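Local coordinates for protein geranyltranstransferase (Marinomonas sp. MED121, PDB 4F62) that probably condenses isopentenyl diphosphate with allylic diphosphates to build short isoprenyl diphosphates, as farnesyl diphosphate synthases do, at residues A[75-80]-A[151-156]; A[157-162]-A[173-178]; A[212-217]-A[267-272]; A[218-223]-A[260-265]; A[222-227]-A[253-258]. One frame throughout, in Å; residues are numbered along the deposited sequence.

In the fold
All five contacts join helices of one all-alpha isoprenoid synthase fold and follow two lines. Contacts 1 and 2 lie in series along helix 153-162, their centres 13 Å apart, and both reach the second subunit. Contacts 3, 4 and 5 are successive levels of one antiparallel pair, helices 201-226 and 249-273; the centres of contacts 3 and 4 are 10 Å apart, those of contacts 4 and 5 are 8 Å apart. Through helix 170-194, contact 2 touches contacts 3 and 4. In this family the active site lies between two aspartate-rich motifs. Contact 1 sits just upstream of the first; contact 5, its centre 25 Å from that of contact 1, contains the second, and contact 4 its first two aspartates.

Contact 1. Residues A[75-80]-A[151-156]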
# COMPACT_ATOMS: atom_id res chain seq x y z
N GLU A 75 8.55 -5.20 7.61
CA GLU A 75 9.32 -4.14 8.25
C GLU A 75 8.96 -2.77 7.65
O GLU A 75 8.93 -1.76 8.35
CB GLU A 75 10.83 -4.41 8.16
CG GLU A 75 11.67 -3.41 8.94
CD GLU A 75 11.48 -3.52 10.47
OE1 GLU A 75 10.93 -4.53 10.94
OE2 GLU A 75 11.90 -2.59 11.21
N SER A 76 8.67 -2.75 6.34
CA SER A 76 8.30 -1.49 5.67
C SER A 76 6.95 -0.99 6.13
O SER A 76 6.77 0.21 6.35
CB SER A 76 8.31 -1.63 4.14
OG SER A 76 9.64 -1.85 3.70
N ILE A 77 6.00 -1.91 6.27
CA ILE A 77 4.70 -1.56 6.82
C ILE A 77 4.86 -0.99 8.24
O ILE A 77 4.34 0.08 8.56
CB ILE A 77 3.74 -2.76 6.84
CG1 ILE A 77 3.36 -3.14 5.40
CG2 ILE A 77 2.47 -2.42 7.63
CD1 ILE A 77 2.65 -2.00 4.63
N HIS A 78 5.61 -1.71 9.08
CA HIS A 78 5.85 -1.30 10.45
C HIS A 78 6.48 0.09 10.48
O HIS A 78 6.04 0.98 11.23
CB HIS A 78 6.74 -2.33 11.15
CG HIS A 78 7.10 -1.97 12.56
ND1 HIS A 78 6.16 -1.72 13.53
CD2 HIS A 78 8.31 -1.81 13.15
CE1 HIS A 78 6.77 -1.42 14.67
NE2 HIS A 78 8.08 -1.47 14.46
N ALA A 79 7.50 0.30 9.65
CA ALA A 79 8.20 1.58 9.61
C ALA A 79 7.28 2.72 9.17
O ALA A 79 7.31 3.81 9.73
CB ALA A 79 9.45 1.52 8.71
N TYR A 80 6.45 2.46 8.15
CA TYR A 80 5.50 3.48 7.72
C TYR A 80 4.55 3.83 8.85
O TYR A 80 4.29 5.02 9.10
CB TYR A 80 4.76 3.04 6.43
CG TYR A 80 3.25 2.86 6.52
CD1 TYR A 80 2.39 3.94 6.72
CD2 TYR A 80 2.68 1.60 6.34
CE1 TYR A 80 1.01 3.76 6.78
CE2 TYR A 80 1.31 1.42 6.39
CZ TYR A 80 0.48 2.49 6.61
OH TYR A 80 -0.89 2.29 6.66
N ASN A 151 -8.77 -4.36 8.03
CA ASN A 151 -9.00 -5.58 8.81
C ASN A 151 -7.98 -5.77 9.92
O ASN A 151 -8.06 -6.73 10.69
CB ASN A 151 -9.01 -6.82 7.90
CG ASN A 151 -10.31 -6.95 7.12
OD1 ASN A 151 -10.38 -6.64 5.93
ND2 ASN A 151 -11.36 -7.44 7.79
N GLY A 152 -7.01 -4.86 10.00
CA GLY A 152 -5.91 -5.06 10.92
C GLY A 152 -5.36 -3.78 11.49
O GLY A 152 -6.08 -3.04 12.17
N MET A 153 -4.10 -3.50 11.19
CA MET A 153 -3.35 -2.43 11.84
C MET A 153 -4.05 -1.07 11.90
O MET A 153 -4.16 -0.47 12.97
CB MET A 153 -1.97 -2.28 11.17
CG MET A 153 -1.07 -1.29 11.87
SD MET A 153 0.45 -1.02 10.93
CE MET A 153 -0.21 -0.18 9.47
N ILE A 154 -4.52 -0.58 10.76
CA ILE A 154 -5.14 0.75 10.71
C ILE A 154 -6.43 0.82 11.53
O ILE A 154 -6.73 1.84 12.16
CB ILE A 154 -5.41 1.19 9.28
CG1 ILE A 154 -4.08 1.32 8.54
CG2 ILE A 154 -6.10 2.54 9.26
CD1 ILE A 154 -4.26 1.60 7.08
N THR A 155 -7.19 -0.26 11.53
CA THR A 155 -8.41 -0.26 12.33
C THR A 155 -8.05 -0.22 13.81
O THR A 155 -8.73 0.44 14.59
CB THR A 155 -9.32 -1.44 11.96
OG1 THR A 155 -10.03 -1.11 10.76
CG2 THR A 155 -10.33 -1.71 13.07
N GLY A 156 -6.94 -0.86 14.18
CA GLY A 156 -6.44 -0.80 15.55
C GLY A 156 -6.05 0.62 15.95
O GLY A 156 -6.37 1.05 17.06
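I77 and Y80 of helix 65-86 meet M153 and I154 of helix 153-162 in a buried apolar contact deep in the all-alpha isoprenoid synthase fold, its centre about 8 Å from the centre of the chain. No hydrogen bond crosses it. M153 begins its helix directly after the N-cap glycine G152, and its side chain supplies most of the reach: extended through its first two torsions, it bends at the third (chi3 67°), which turns the terminal methyl toward both partners on the other helix. CE lies 3.9 Å from I77 CG2 and 3.8 Å from Y80 CE2, meeting the ring at a slant. The ring also stacks edge-to-face with H84, and D116 of the second subunit packs on both Y80 and I154. Y80 lies five residues before the first aspartate-rich motif, where a bulky aromatic in related synthases limits product length, so a similar part here is plausible. With an alanine here, the M153 methyl would probably lose the ring beside it and a gap would open toward the second subunit. At the far end of the ring, Y80 OH rests 3.5 Å from I154 CD1, the two side chains meeting nearly at right angles.

Contact 2. Residues A[157-162]-A[173-178]; sequences QMIDLS and LEQMHV
M176 reaches D160 by folding twice: its CG stands opposite the backbone N, and the bends at chi2 (-89°) and chi3 (-88°) turn SD and CE along the side chain of D160. On the other side, I159 holds CG2 opposite its own backbone N, which presents that methyl to the root of the methionine. The pair I159 CG2 and M176 CG is the closest approach, at 3.5 Å, and the two side chains pass alongside each other while pointing opposite ways. Further out, M176 CE lies 3.7 Å from D160 CG and nearly as close to D160 OD1, at 3.8 Å, so the methyl packs on the carboxylate without any polar bond. The carboxylate has its salt-bridge partner in K180, one turn on from M176 along helix 170-194. An alanine in place of M176 would leave the D160 carboxylate without its apolar neighbour and is likely to open a gap next to I159. Q175 adds only a loose touch at the margin, its CG 4.5 Å from I159 CD1. The short helical axes approach to 8.9 Å at 139°, with I159 and M176 nearest in backbone, their CA atoms 6.1 Å apart. This is an antiparallel helix pair joined by a short connection. Helix 170-194 packs its other flank on helix 201-226 through E174 and V178, while Q157, M158 and L161 face L113 and T110 of the second subunit.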
# COMPACT_ATOMS: atom_id res chain seq x y z
N GLN A 157 -5.37 1.33 15.06
CA GLN A 157 -4.99 2.72 15.32
C GLN A 157 -6.23 3.57 15.45
O GLN A 157 -6.29 4.47 16.29
CB GLN A 157 -4.09 3.27 14.20
CG GLN A 157 -2.74 2.57 14.07
CD GLN A 157 -1.95 3.07 12.86
OE1 GLN A 157 -2.23 2.68 11.72
NE2 GLN A 157 -0.97 3.94 13.11
N MET A 158 -7.22 3.30 14.60
CA MET A 158 -8.48 4.03 14.62
C MET A 158 -9.16 3.83 15.97
O MET A 158 -9.59 4.79 16.62
CB MET A 158 -9.40 3.56 13.49
CG MET A 158 -10.52 4.52 13.17
SD MET A 158 -9.91 6.00 12.32
CE MET A 158 -11.46 6.84 12.03
N ILE A 159 -9.23 2.57 16.41
CA ILE A 159 -9.86 2.26 17.68
C ILE A 159 -9.12 2.96 18.81
O ILE A 159 -9.75 3.55 19.68
CB ILE A 159 -9.90 0.74 17.95
CG1 ILE A 159 -10.86 0.06 16.98
CG2 ILE A 159 -10.34 0.46 19.38
CD1 ILE A 159 -10.70 -1.47 16.95
N ASP A 160 -7.79 2.91 18.78
CA ASP A 160 -6.97 3.59 19.78
C ASP A 160 -7.31 5.09 19.87
O ASP A 160 -7.53 5.61 20.96
CB ASP A 160 -5.48 3.42 19.46
CG ASP A 160 -4.60 3.62 20.68
OD1 ASP A 160 -5.11 4.07 21.73
OD2 ASP A 160 -3.40 3.32 20.59
N LEU A 161 -7.35 5.76 18.71
CA LEU A 161 -7.73 7.16 18.68
C LEU A 161 -9.13 7.40 19.22
O LEU A 161 -9.33 8.28 20.04
CB LEU A 161 -7.61 7.72 17.26
CG LEU A 161 -6.17 7.99 16.82
CD1 LEU A 161 -6.10 8.20 15.33
CD2 LEU A 161 -5.61 9.21 17.56
N SER A 162 -10.10 6.61 18.77
CA SER A 162 -11.49 6.86 19.15
C SER A 162 -11.76 6.53 20.62
O SER A 162 -12.80 6.88 21.16
CB SER A 162 -12.45 6.06 18.27
OG SER A 162 -12.56 4.72 18.71
N LEU A 173 -10.09 -3.57 25.02
CA LEU A 173 -8.65 -3.35 25.03
C LEU A 173 -7.95 -4.46 24.24
O LEU A 173 -7.09 -4.17 23.38
CB LEU A 173 -8.10 -3.29 26.46
CG LEU A 173 -6.60 -2.95 26.57
CD1 LEU A 173 -6.33 -1.63 25.87
CD2 LEU A 173 -6.18 -2.86 28.04
N GLU A 174 -8.32 -5.71 24.52
CA GLU A 174 -7.78 -6.83 23.76
C GLU A 174 -8.06 -6.67 22.26
O GLU A 174 -7.15 -6.82 21.44
CB GLU A 174 -8.33 -8.18 24.23
CG GLU A 174 -7.70 -9.34 23.43
CD GLU A 174 -8.60 -10.55 23.25
OE1 GLU A 174 -9.81 -10.47 23.57
OE2 GLU A 174 -8.10 -11.60 22.79
N GLN A 175 -9.30 -6.37 21.89
CA GLN A 175 -9.64 -6.18 20.48
C GLN A 175 -8.76 -5.12 19.81
O GLN A 175 -8.28 -5.30 18.68
CB GLN A 175 -11.12 -5.79 20.32
CG GLN A 175 -11.48 -5.45 18.85
CD GLN A 175 -12.97 -5.26 18.65
OE1 GLN A 175 -13.54 -4.24 19.05
NE2 GLN A 175 -13.62 -6.26 18.06
N MET A 176 -8.54 -4.02 20.52
CA MET A 176 -7.72 -2.93 20.01
C MET A 176 -6.28 -3.38 19.72
O MET A 176 -5.73 -3.09 18.66
CB MET A 176 -7.71 -1.76 21.00
CG MET A 176 -7.14 -0.48 20.45
SD MET A 176 -5.37 -0.38 20.71
CE MET A 176 -5.39 0.38 22.36
N HIS A 177 -5.68 -4.09 20.67
CA HIS A 177 -4.29 -4.52 20.51
C HIS A 177 -4.14 -5.58 19.44
O HIS A 177 -3.15 -5.59 18.70
CB HIS A 177 -3.70 -5.01 21.84
CG HIS A 177 -3.39 -3.91 22.80
ND1 HIS A 177 -3.62 -4.01 24.15
CD2 HIS A 177 -2.87 -2.67 22.60
CE1 HIS A 177 -3.25 -2.89 24.75
NE2 HIS A 177 -2.79 -2.06 23.81
N VAL A 178 -5.11 -6.49 19.37
CA VAL A 178 -5.08 -7.56 18.37
C VAL A 178 -5.04 -6.99 16.95
O VAL A 178 -4.39 -7.55 16.06
CB VAL A 178 -6.26 -8.53 18.60
CG1 VAL A 178 -6.46 -9.44 17.42
CG2 VAL A 178 -6.01 -9.35 19.86

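Contact 3. Residues A[212-217]-A[267-272]; sequences HAIGLA and EQAIAQ
Apolar contacts alone join A213 and I214 to A269. A213 CB and A269 CB lie side by side, 3.9 Å apart, each carried on a bond that points toward the other helix. I214 comes in from the next position, and both its CG1 and its CD1 lie 3.7 Å from A269 CB. That approach depends on its torsions: CG1 sits beside the backbone N, and a second bend (chi2 -54°) lays the ethyl arm along the alanine methyl. A269 thus receives two residues of helix 201-226 on a single methyl group, and Y210 of the same helix packs on it too.

The CA atoms of A213 and A269 are 5.5 Å apart, a closeness that probably leaves little room for longer side chains between the main chains. The segment axes approach to 8.6 Å at 156°, an antiparallel pair within the helical bundle of the isoprenoid synthase fold. Helix 281-291 packs on the same pair, A287 and I291 against I214.

Polar groups contribute no bond across the interface. Q268 takes part at the margin through its aliphatic root alone, its CB 4.4 Å from A213 CB. Within each helix the backbone keeps its own hydrogen bonds, such as A217 N to A213 O in one and A271 N to E267 O in the other.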
# COMPACT_ATOMS: atom_id res chain seq x y z
N HIS A 212 -0.74 -14.97 18.29
CA HIS A 212 -1.76 -14.31 19.09
C HIS A 212 -1.31 -14.16 20.54
O HIS A 212 -1.44 -13.09 21.14
CB HIS A 212 -3.08 -15.09 19.05
CG HIS A 212 -4.20 -14.43 19.78
ND1 HIS A 212 -4.39 -14.57 21.14
CD2 HIS A 212 -5.18 -13.61 19.35
CE1 HIS A 212 -5.44 -13.87 21.51
NE2 HIS A 212 -5.94 -13.27 20.44
N ALA A 213 -0.78 -15.24 21.11
CA ALA A 213 -0.38 -15.22 22.51
C ALA A 213 0.76 -14.22 22.74
O ALA A 213 0.73 -13.41 23.69
CB ALA A 213 0.03 -16.62 22.97
N ILE A 214 1.76 -14.28 21.88
CA ILE A 214 2.95 -13.43 22.00
C ILE A 214 2.62 -11.95 21.81
O ILE A 214 3.13 -11.08 22.53
CB ILE A 214 4.03 -13.87 20.98
CG1 ILE A 214 4.65 -15.17 21.45
CG2 ILE A 214 5.10 -12.81 20.83
CD1 ILE A 214 5.18 -15.08 22.83
N GLY A 215 1.76 -11.66 20.83
CA GLY A 215 1.32 -10.30 20.57
C GLY A 215 0.61 -9.66 21.75
O GLY A 215 0.90 -8.52 22.14
N LEU A 216 -0.34 -10.39 22.32
CA LEU A 216 -1.05 -9.86 23.48
C LEU A 216 -0.10 -9.75 24.68
O LEU A 216 -0.06 -8.71 25.35
CB LEU A 216 -2.27 -10.72 23.80
CG LEU A 216 -3.20 -10.27 24.93
CD1 LEU A 216 -3.57 -8.79 24.78
CD2 LEU A 216 -4.45 -11.15 24.96
N ALA A 217 0.69 -10.80 24.92
CA ALA A 217 1.58 -10.83 26.09
C ALA A 217 2.50 -9.61 26.16
O ALA A 217 2.73 -9.06 27.25
CB ALA A 217 2.41 -12.10 26.10
N GLU A 267 3.20 -19.30 28.31
CA GLU A 267 3.09 -20.76 28.34
C GLU A 267 2.31 -21.30 27.15
O GLU A 267 2.68 -22.33 26.57
CB GLU A 267 2.44 -21.23 29.63
CG GLU A 267 3.29 -20.98 30.86
CD GLU A 267 2.58 -21.35 32.15
OE1 GLU A 267 1.33 -21.52 32.13
OE2 GLU A 267 3.28 -21.46 33.18
N GLN A 268 1.23 -20.62 26.79
CA GLN A 268 0.42 -21.02 25.66
C GLN A 268 1.22 -20.94 24.37
O GLN A 268 1.10 -21.82 23.51
CB GLN A 268 -0.81 -20.12 25.52
CG GLN A 268 -1.95 -20.48 26.45
CD GLN A 268 -3.19 -19.66 26.14
OE1 GLN A 268 -3.09 -18.50 25.72
NE2 GLN A 268 -4.36 -20.25 26.33
N ALA A 269 2.00 -19.87 24.23
CA ALA A 269 2.79 -19.66 23.02
C ALA A 269 3.77 -20.81 22.83
O ALA A 269 3.85 -21.40 21.75
CB ALA A 269 3.52 -18.33 23.07
N ILE A 270 4.49 -21.14 23.90
CA ILE A 270 5.51 -22.18 23.84
C ILE A 270 4.87 -23.55 23.59
O ILE A 270 5.41 -24.36 22.82
CB ILE A 270 6.35 -22.22 25.13
CG1 ILE A 270 7.02 -20.86 25.37
CG2 ILE A 270 7.40 -23.31 25.06
CD1 ILE A 270 7.69 -20.27 24.13
N ALA A 271 3.73 -23.80 24.23
CA ALA A 271 3.02 -25.07 24.06
C ALA A 271 2.64 -25.35 22.60
O ALA A 271 2.58 -26.50 22.18
CB ALA A 271 1.79 -25.14 24.95
N GLN A 272 2.37 -24.29 21.84
CA GLN A 272 1.97 -24.43 20.45
C GLN A 272 3.09 -24.95 19.55
O GLN A 272 2.84 -25.55 18.50
CB GLN A 272 1.45 -23.08 19.91
CG GLN A 272 0.13 -22.64 20.51
CD GLN A 272 -1.00 -23.59 20.14
OE1 GLN A 272 -0.91 -24.30 19.14
NE2 GLN A 272 -2.05 -23.61 20.95

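Contact 4. Residues A[218-223]-A[260-265]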
# COMPACT_ATOMS: atom_id res chain seq x y z
N PHE A 218 3.01 -9.17 25.02
CA PHE A 218 3.92 -8.04 25.03
C PHE A 218 3.19 -6.73 25.37
O PHE A 218 3.75 -5.87 26.06
CB PHE A 218 4.77 -7.96 23.75
CG PHE A 218 4.33 -6.93 22.76
CD1 PHE A 218 4.62 -5.57 22.94
CD2 PHE A 218 3.67 -7.32 21.59
CE1 PHE A 218 4.22 -4.62 22.01
CE2 PHE A 218 3.27 -6.38 20.65
CZ PHE A 218 3.55 -5.03 20.86
N GLN A 219 1.95 -6.59 24.92
CA GLN A 219 1.16 -5.42 25.32
C GLN A 219 0.84 -5.43 26.81
O GLN A 219 0.94 -4.39 27.47
CB GLN A 219 -0.12 -5.30 24.48
CG GLN A 219 0.15 -4.96 23.01
CD GLN A 219 0.55 -3.50 22.78
OE1 GLN A 219 0.72 -2.73 23.73
NE2 GLN A 219 0.69 -3.12 21.52
N VAL A 220 0.45 -6.59 27.34
CA VAL A 220 0.19 -6.70 28.77
C VAL A 220 1.46 -6.38 29.56
O VAL A 220 1.43 -5.58 30.50
CB VAL A 220 -0.33 -8.10 29.18
CG1 VAL A 220 -0.69 -8.13 30.68
CG2 VAL A 220 -1.53 -8.48 28.33
N GLN A 221 2.56 -7.00 29.16
CA GLN A 221 3.84 -6.77 29.83
C GLN A 221 4.24 -5.30 29.80
O GLN A 221 4.74 -4.77 30.78
CB GLN A 221 4.94 -7.64 29.21
CG GLN A 221 6.28 -7.52 29.93
CD GLN A 221 6.21 -7.90 31.42
OE1 GLN A 221 5.25 -8.54 31.87
NE2 GLN A 221 7.24 -7.51 32.17
N ASP A 222 3.99 -4.64 28.67
CA ASP A 222 4.26 -3.21 28.54
C ASP A 222 3.56 -2.35 29.59
O ASP A 222 4.17 -1.45 30.17
CB ASP A 222 3.90 -2.73 27.14
CG ASP A 222 5.11 -2.32 26.35
OD1 ASP A 222 5.73 -3.21 25.73
OD2 ASP A 222 5.45 -1.12 26.38
N ASP A 223 2.28 -2.63 29.84
CA ASP A 223 1.52 -1.91 30.86
C ASP A 223 2.10 -2.20 32.24
O ASP A 223 2.13 -1.34 33.12
CB ASP A 223 0.04 -2.31 30.84
CG ASP A 223 -0.72 -1.72 29.67
OD1 ASP A 223 -0.19 -0.81 29.00
OD2 ASP A 223 -1.87 -2.17 29.44
N ALA A 260 -0.26 -12.66 35.90
CA ALA A 260 -0.68 -14.03 35.64
C ALA A 260 -1.00 -14.23 34.16
O ALA A 260 -0.68 -15.26 33.58
CB ALA A 260 -1.87 -14.41 36.52
N LEU A 261 -1.63 -13.22 33.56
CA LEU A 261 -2.01 -13.31 32.16
C LEU A 261 -0.77 -13.40 31.27
O LEU A 261 -0.75 -14.17 30.30
CB LEU A 261 -2.88 -12.12 31.76
CG LEU A 261 -3.23 -12.08 30.27
CD1 LEU A 261 -3.91 -13.37 29.84
CD2 LEU A 261 -4.13 -10.88 29.97
N VAL A 262 0.26 -12.63 31.59
CA VAL A 262 1.51 -12.69 30.82
C VAL A 262 2.10 -14.09 30.88
O VAL A 262 2.49 -14.65 29.85
CB VAL A 262 2.54 -11.67 31.34
CG1 VAL A 262 3.93 -11.97 30.77
CG2 VAL A 262 2.11 -10.26 30.97
N VAL A 263 2.15 -14.67 32.07
CA VAL A 263 2.68 -16.01 32.24
C VAL A 263 1.85 -17.04 31.46
O VAL A 263 2.40 -17.89 30.76
CB VAL A 263 2.77 -16.40 33.73
CG1 VAL A 263 2.98 -17.91 33.87
CG2 VAL A 263 3.91 -15.64 34.40
N ARG A 264 0.53 -16.93 31.55
CA ARG A 264 -0.33 -17.87 30.82
C ARG A 264 -0.16 -17.78 29.31
O ARG A 264 -0.10 -18.79 28.62
CB ARG A 264 -1.80 -17.67 31.17
CG ARG A 264 -2.71 -18.50 30.28
CD ARG A 264 -4.16 -18.19 30.53
NE ARG A 264 -5.03 -18.72 29.48
CZ ARG A 264 -5.46 -19.98 29.43
NH1 ARG A 264 -6.26 -20.36 28.44
NH2 ARG A 264 -5.10 -20.86 30.37
N LEU A 265 -0.10 -16.56 28.78
CA LEU A 265 0.06 -16.36 27.35
C LEU A 265 1.43 -16.90 26.89
O LEU A 265 1.54 -17.53 25.84
CB LEU A 265 -0.08 -14.88 26.99
CG LEU A 265 -1.49 -14.30 27.18
CD1 LEU A 265 -1.47 -12.80 26.94
CD2 LEU A 265 -2.48 -14.95 26.22
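V220 opens the contact, splitting its two methyl groups between two partners on helix 249-273. CG1, opposite the backbone N (chi1 -176°), reaches V262 CG2 at 3.5 Å, and the two valines pass side by side with their branches running in opposite senses. The other branch, CG2, turns to L261 and meets its CD2 at 3.9 Å, roughly at right angles. Next in sequence, Q221 bends at chi2 and brings its amide oxygen against the same valine: OE1 lies 3.7 Å from V262 CG2 and 3.8 Å from V262 CG1, a van der Waals contact rather than a bond. The amide nitrogen NE2 makes a weak hydrogen bond to OD1 of D292, the last modelled residue. V262 therefore faces two consecutive residues of helix 201-226, in keeping with Q221 and V262 having the nearest CA atoms, 6.4 Å apart. The segment axes lie 9.1 Å apart at 153°. Beyond Q221 come D222 and D223; D223 OD2 accepts a hydrogen bond from Y249 N at the start of the partner helix. These two aspartates begin the sequence DDIID, the second aspartate-rich motif of polyprenyl synthases, which in relatives binds magnesium and the allylic diphosphate.

Contact 5. Residues A[222-227]-A[253-258]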
# COMPACT_ATOMS: atom_id res chain seq x y z
N ASP A 222 3.99 -4.64 28.67
CA ASP A 222 4.26 -3.21 28.54
C ASP A 222 3.56 -2.35 29.59
O ASP A 222 4.17 -1.45 30.17
CB ASP A 222 3.90 -2.73 27.14
CG ASP A 222 5.11 -2.32 26.35
OD1 ASP A 222 5.73 -3.21 25.73
OD2 ASP A 222 5.45 -1.12 26.38
N ASP A 223 2.28 -2.63 29.84
CA ASP A 223 1.52 -1.91 30.86
C ASP A 223 2.10 -2.20 32.24
O ASP A 223 2.13 -1.34 33.12
CB ASP A 223 0.04 -2.31 30.84
CG ASP A 223 -0.72 -1.72 29.67
OD1 ASP A 223 -0.19 -0.81 29.00
OD2 ASP A 223 -1.87 -2.17 29.44
N ILE A 224 2.54 -3.44 32.44
CA ILE A 224 3.13 -3.84 33.71
C ILE A 224 4.44 -3.07 33.93
O ILE A 224 4.70 -2.56 35.02
CB ILE A 224 3.37 -5.38 33.77
CG1 ILE A 224 2.02 -6.10 33.89
CG2 ILE A 224 4.25 -5.75 34.96
CD1 ILE A 224 2.11 -7.59 33.59
N ILE A 225 5.25 -2.97 32.88
CA ILE A 225 6.50 -2.21 32.94
C ILE A 225 6.27 -0.73 33.25
O ILE A 225 6.98 -0.15 34.08
CB ILE A 225 7.30 -2.38 31.62
CG1 ILE A 225 7.74 -3.84 31.46
CG2 ILE A 225 8.51 -1.46 31.61
CD1 ILE A 225 8.43 -4.14 30.12
N ASP A 226 5.28 -0.11 32.60
CA ASP A 226 4.96 1.29 32.85
C ASP A 226 4.61 1.57 34.30
O ASP A 226 4.85 2.66 34.81
CB ASP A 226 3.81 1.75 31.96
CG ASP A 226 4.23 1.94 30.52
OD1 ASP A 226 5.45 2.09 30.27
OD2 ASP A 226 3.34 1.95 29.64
N LEU A 227 4.04 0.57 34.96
CA LEU A 227 3.64 0.69 36.36
C LEU A 227 4.82 0.95 37.30
O LEU A 227 4.63 1.33 38.45
CB LEU A 227 2.89 -0.56 36.82
CG LEU A 227 1.38 -0.42 36.93
CD1 LEU A 227 0.77 -1.62 37.65
CD2 LEU A 227 1.04 0.86 37.67
N LEU A 253 -7.36 -5.89 35.40
CA LEU A 253 -7.24 -7.22 35.99
C LEU A 253 -6.55 -7.23 37.35
O LEU A 253 -6.42 -8.28 37.97
CB LEU A 253 -6.45 -8.13 35.05
CG LEU A 253 -6.99 -8.34 33.64
CD1 LEU A 253 -5.91 -8.98 32.76
CD2 LEU A 253 -8.22 -9.21 33.71
N GLY A 254 -6.11 -6.05 37.80
CA GLY A 254 -5.22 -5.97 38.95
C GLY A 254 -3.80 -6.23 38.46
O GLY A 254 -3.61 -6.84 37.40
N LEU A 255 -2.80 -5.76 39.21
CA LEU A 255 -1.40 -6.04 38.87
C LEU A 255 -1.16 -7.55 38.84
O LEU A 255 -0.49 -8.06 37.94
CB LEU A 255 -0.44 -5.38 39.88
CG LEU A 255 1.03 -5.73 39.65
CD1 LEU A 255 1.50 -5.29 38.27
CD2 LEU A 255 1.92 -5.12 40.74
N ASP A 256 -1.70 -8.25 39.83
CA ASP A 256 -1.54 -9.70 39.94
C ASP A 256 -2.16 -10.44 38.76
O ASP A 256 -1.57 -11.38 38.22
CB ASP A 256 -2.14 -10.21 41.25
CG ASP A 256 -3.65 -9.94 41.35
OD1 ASP A 256 -4.12 -8.91 40.83
OD2 ASP A 256 -4.36 -10.77 41.96
N GLY A 257 -3.35 -9.99 38.34
CA GLY A 257 -4.04 -10.59 37.21
C GLY A 257 -3.34 -10.37 35.89
O GLY A 257 -3.34 -11.24 35.00
N ALA A 258 -2.73 -9.20 35.74
CA ALA A 258 -2.00 -8.89 34.51
C ALA A 258 -0.72 -9.73 34.43
O ALA A 258 -0.36 -10.25 33.38
CB ALA A 258 -1.67 -7.42 34.43
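Apolar contacts join I224 and L227 to L255 and A258. I224 reaches the partner backbone: its CD1 lies 3.9 Å from A258 CB and 3.6 Å from A258 O, so the extended arm (chi2 165°) rests on the main chain of that helix as well as on its methyl. Its other branch, CG2, stays 4.3 Å from L255 CD1. That same leucine methyl meets L227 CD1 at 3.8 Å, the two leucines slanting across one another at the exposed margin. V262 and K259, further along helix 249-273, also touch I224.

I224 is the first hydrophobic residue inside the DDIID sequence, the second aspartate-rich motif of this family, whose aspartates hold magnesium at the diphosphate site in relatives. It sits between the motif's aspartates in sequence and packs against helix 249-273, whereas D226, two residues on, is exposed.

Backbone features frame the pair. The partner helix is kinked near its start, where the N atoms of L255 and D256 lack a bond to the preceding turn. G254 has phi 83° and psi 157°, angles at which a side-chain carbon would be jammed against the carbonyl of L253. L227 N bonds to D223 O at 3.3 Å, and shortly afterwards residues 229-244 are not modelled.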